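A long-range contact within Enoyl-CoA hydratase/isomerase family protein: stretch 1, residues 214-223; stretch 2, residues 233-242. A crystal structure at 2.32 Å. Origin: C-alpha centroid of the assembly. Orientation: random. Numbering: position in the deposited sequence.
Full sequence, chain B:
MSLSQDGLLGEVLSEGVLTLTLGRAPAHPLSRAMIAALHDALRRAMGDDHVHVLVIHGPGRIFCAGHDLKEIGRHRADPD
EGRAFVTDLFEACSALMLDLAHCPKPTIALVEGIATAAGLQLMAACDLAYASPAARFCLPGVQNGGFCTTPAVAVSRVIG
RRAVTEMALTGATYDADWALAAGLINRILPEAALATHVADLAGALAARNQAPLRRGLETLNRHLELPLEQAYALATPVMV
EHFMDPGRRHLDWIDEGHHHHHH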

# COMPACT_ATOMS: atom_id res chain seq x y z
N ARG B 214 -13.43 8.00 18.34
CA ARG B 214 -12.09 7.92 18.91
C ARG B 214 -11.62 6.49 19.08
O ARG B 214 -10.49 6.16 18.72
N ARG B 215 -12.54 5.64 19.55
CA ARG B 215 -12.27 4.22 19.74
C ARG B 215 -12.06 3.58 18.36
O ARG B 215 -11.16 2.77 18.17
N GLY B 216 -12.84 4.05 17.38
CA GLY B 216 -12.75 3.55 16.01
C GLY B 216 -11.48 3.92 15.28
O GLY B 216 -10.92 3.09 14.55
N LEU B 217 -11.01 5.15 15.50
CA LEU B 217 -9.77 5.64 14.88
C LEU B 217 -8.57 4.96 15.51
O LEU B 217 -7.65 4.55 14.80
N GLU B 218 -8.60 4.82 16.83
CA GLU B 218 -7.53 4.19 17.59
C GLU B 218 -7.35 2.73 17.18
O GLU B 218 -6.23 2.30 16.90
N THR B 219 -8.47 2.03 17.04
CA THR B 219 -8.48 0.62 16.64
C THR B 219 -7.95 0.45 15.21
O THR B 219 -7.19 -0.48 14.95
N LEU B 220 -8.29 1.40 14.32
CA LEU B 220 -7.85 1.39 12.91
C LEU B 220 -6.33 1.48 12.79
O LEU B 220 -5.72 0.70 12.06
N ASN B 221 -5.74 2.40 13.56
CA ASN B 221 -4.30 2.62 13.58
C ASN B 221 -3.55 1.41 14.12
O ASN B 221 -2.53 0.99 13.55
N ARG B 222 -4.09 0.82 15.19
CA ARG B 222 -3.51 -0.35 15.82
C ARG B 222 -3.53 -1.62 14.97
O ARG B 222 -2.53 -2.33 14.89
N HIS B 223 -4.64 -1.85 14.26
CA HIS B 223 -4.76 -3.06 13.46
C HIS B 223 -4.01 -3.09 12.13
O HIS B 223 -3.78 -4.16 11.55
N ALA B 233 -9.41 -9.86 15.89
CA ALA B 233 -9.51 -10.17 17.32
C ALA B 233 -9.62 -8.87 18.12
O ALA B 233 -10.35 -8.80 19.12
N LEU B 234 -8.92 -7.84 17.66
CA LEU B 234 -8.94 -6.54 18.31
C LEU B 234 -10.21 -5.79 17.95
O LEU B 234 -10.97 -5.35 18.82
N ALA B 235 -10.46 -5.72 16.64
CA ALA B 235 -11.58 -5.00 16.07
C ALA B 235 -13.01 -5.44 16.41
O ALA B 235 -13.86 -4.58 16.64
N THR B 236 -13.27 -6.75 16.48
CA THR B 236 -14.61 -7.26 16.76
C THR B 236 -15.28 -6.79 18.06
O THR B 236 -16.43 -6.35 18.00
N PRO B 237 -14.58 -6.85 19.23
CA PRO B 237 -15.25 -6.37 20.46
C PRO B 237 -15.46 -4.86 20.41
O PRO B 237 -16.44 -4.34 20.97
N VAL B 238 -14.59 -4.17 19.66
CA VAL B 238 -14.69 -2.72 19.49
C VAL B 238 -15.94 -2.38 18.67
O VAL B 238 -16.61 -1.38 18.95
N MSE B 239 -16.31 -3.28 17.75
CA MSE B 239 -17.50 -3.13 16.89
C MSE B 239 -18.78 -3.33 17.70
O MSE B 239 -19.78 -2.65 17.48
N VAL B 240 -18.72 -4.27 18.66
CA VAL B 240 -19.84 -4.58 19.57
C VAL B 240 -20.13 -3.35 20.43
O VAL B 240 -21.26 -2.89 20.50
N GLU B 241 -19.06 -2.76 20.97
CA GLU B 241 -19.12 -1.56 21.81
C GLU B 241 -19.78 -0.36 21.09
O GLU B 241 -20.50 0.40 21.74
N HIS B 242 -19.59 -0.25 19.77
CA HIS B 242 -20.18 0.84 18.96
C HIS B 242 -21.69 0.69 18.89
O HIS B 242 -22.43 1.68 18.86

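The hydroxyl oxygen of a threonine lies against a valine methyl at the centre of this helix pair: Thr219 OG1 is 3.3 Å from Val238 CG1. The polar need of the hydroxyl is met within its own helix. Thr219 points toward the second stretch, and in its m rotamer (chi1 -58°) OG1 donates a hydrogen bond to the backbone O of Arg215, 2.7 Å away. Arg215 O also accepts the backbone N of Thr219, at 3.0 Å. With its hydrogen spent inside the helix, OG1 can lie against a hydrocarbon.

The two helices run nearly antiparallel, at 170°, with axes 10.0 Å apart at closest approach, and small residues occupy the middle. The CA atoms of Thr219 and Ala235 are 6.4 Å apart. Ala235 directs its CB sideways, and the methyl CG2 of Thr219 reaches Ala235 CA at 3.9 Å and Ala235 CB at 4.2 Å; a short side chain suits so narrow a gap. Val238, chi1 t, points toward the first stretch. Besides meeting Thr219, Val238 CG1 touches Arg215 CG at 3.8 Å, so a beta-branched residue fills the space between a threonine and the aliphatic part of an arginine.

Arg215 itself serves two purposes. Its CA-to-CB bond points toward the second helix, and the chain continues through t, p and t torsions. Its CG packs on Val238, whose CG2 lies over one face of the guanidinium, while Glu241 OE1 approaches the edge. Arg215 NE to Glu241 OE1 is a salt bridge of 3.3 Å, and the hydrogen bond within it is weak, its angle only 132°. Both residues are partly exposed, as befits charged groups at the border of a contact. Within the first helix, Arg215 NH1 also makes a long salt bridge of 3.7 Å with Glu218 OE1.

Near this end, His242 starts sideways, but its m rotamer brings the ring closer to the first helix. His242 CE1 is 4.1 Å from Arg215 CB, which lies at the ring edge. The ring passes beside Gly216, which has no side chain, with CE1 of His242 4.1 Å from Gly216 N; His242 NE2 is hydrogen-bonded elsewhere in the structure.

At the other end, Leu234 points inward with chi1 t and chi2 p. Leu234 CD2 meets Arg222 CB at 3.8 Å, Thr219 CG2 at 4.1 Å and His223 CB at 4.3 Å, so a single methyl touches three residues. Arg222, chi1 m, offers its aliphatic base here, and buried His223, chi1 p, satisfies ND1 elsewhere in the structure.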

# COMPACT_ATOMS: atom_id res chain seq x y z
CB ARG B 214 -12.01 8.67 20.23
CG ARG B 214 -12.12 10.15 20.01
CD ARG B 214 -12.49 10.89 21.25
NE ARG B 214 -13.08 12.17 20.89
CZ ARG B 214 -13.46 13.10 21.75
NH1 ARG B 214 -13.31 12.90 23.06
NH2 ARG B 214 -14.01 14.22 21.31
CB ARG B 215 -13.45 3.57 20.47
CG ARG B 215 -13.19 2.20 21.05
CD ARG B 215 -12.51 2.24 22.41
NE ARG B 215 -12.13 0.89 22.83
CZ ARG B 215 -10.89 0.40 22.78
NH1 ARG B 215 -9.89 1.15 22.32
NH2 ARG B 215 -10.66 -0.85 23.16
CB LEU B 217 -9.62 7.15 15.07
CG LEU B 217 -9.22 8.04 13.88
CD1 LEU B 217 -8.89 9.40 14.41
CD2 LEU B 217 -8.05 7.52 13.04
CB GLU B 218 -7.80 4.30 19.09
CG GLU B 218 -6.63 3.93 19.99
CD GLU B 218 -6.78 4.50 21.38
OE1 GLU B 218 -7.82 4.26 22.02
OE2 GLU B 218 -5.85 5.21 21.82
CB THR B 219 -9.91 0.05 16.78
OG1 THR B 219 -10.34 0.19 18.14
CG2 THR B 219 -9.97 -1.42 16.41
CB LEU B 220 -8.55 2.50 12.11
CG LEU B 220 -8.15 2.89 10.67
CD1 LEU B 220 -8.24 1.70 9.69
CD2 LEU B 220 -9.03 4.04 10.20
CB ASN B 221 -3.95 3.85 14.42
CG ASN B 221 -4.40 5.15 13.77
OD1 ASN B 221 -4.41 5.28 12.54
ND2 ASN B 221 -4.79 6.12 14.60
CB ARG B 222 -4.19 -0.62 17.16
CG ARG B 222 -3.81 0.36 18.26
CD ARG B 222 -4.62 0.12 19.52
NE ARG B 222 -3.97 0.72 20.69
CZ ARG B 222 -4.59 1.06 21.82
NH1 ARG B 222 -5.90 0.88 21.96
NH2 ARG B 222 -3.89 1.55 22.83
CB HIS B 223 -6.22 -3.55 13.39
CG HIS B 223 -7.07 -2.85 12.39
ND1 HIS B 223 -6.71 -2.68 11.07
CD2 HIS B 223 -8.31 -2.31 12.50
CE1 HIS B 223 -7.68 -2.07 10.42
NE2 HIS B 223 -8.66 -1.83 11.27
CB ALA B 233 -8.31 -10.97 17.79
CB LEU B 234 -7.73 -5.71 17.90
CG LEU B 234 -7.62 -4.31 18.52
CD1 LEU B 234 -7.11 -4.39 19.94
CD2 LEU B 234 -6.70 -3.45 17.68
CB ALA B 235 -11.41 -4.90 14.58
CB THR B 236 -14.72 -8.81 16.53
OG1 THR B 236 -14.28 -9.12 15.21
CG2 THR B 236 -16.14 -9.30 16.71
CB PRO B 237 -14.26 -6.76 21.56
CG PRO B 237 -13.61 -7.95 21.02
CD PRO B 237 -13.33 -7.54 19.61
CB VAL B 238 -13.39 -2.13 18.87
CG1 VAL B 238 -13.52 -0.65 18.59
CG2 VAL B 238 -12.21 -2.35 19.80
CB MSE B 239 -17.45 -4.10 15.71
CG MSE B 239 -18.55 -3.92 14.68
SE MSE B 239 -18.61 -2.17 13.80
CE MSE B 239 -19.81 -2.65 12.34
CB VAL B 240 -19.50 -5.82 20.46
CG1 VAL B 240 -20.52 -6.02 21.58
CG2 VAL B 240 -19.41 -7.06 19.59
CB GLU B 241 -17.70 -1.21 22.27
CG GLU B 241 -17.58 -0.03 23.22
CD GLU B 241 -16.38 0.84 22.88
OE1 GLU B 241 -15.32 0.66 23.53
OE2 GLU B 241 -16.49 1.69 21.96
CB HIS B 242 -19.66 0.82 17.51
CG HIS B 242 -18.19 1.07 17.37
ND1 HIS B 242 -17.43 1.71 18.34
CD2 HIS B 242 -17.33 0.76 16.38
CE1 HIS B 242 -16.18 1.78 17.94
NE2 HIS B 242 -16.09 1.21 16.75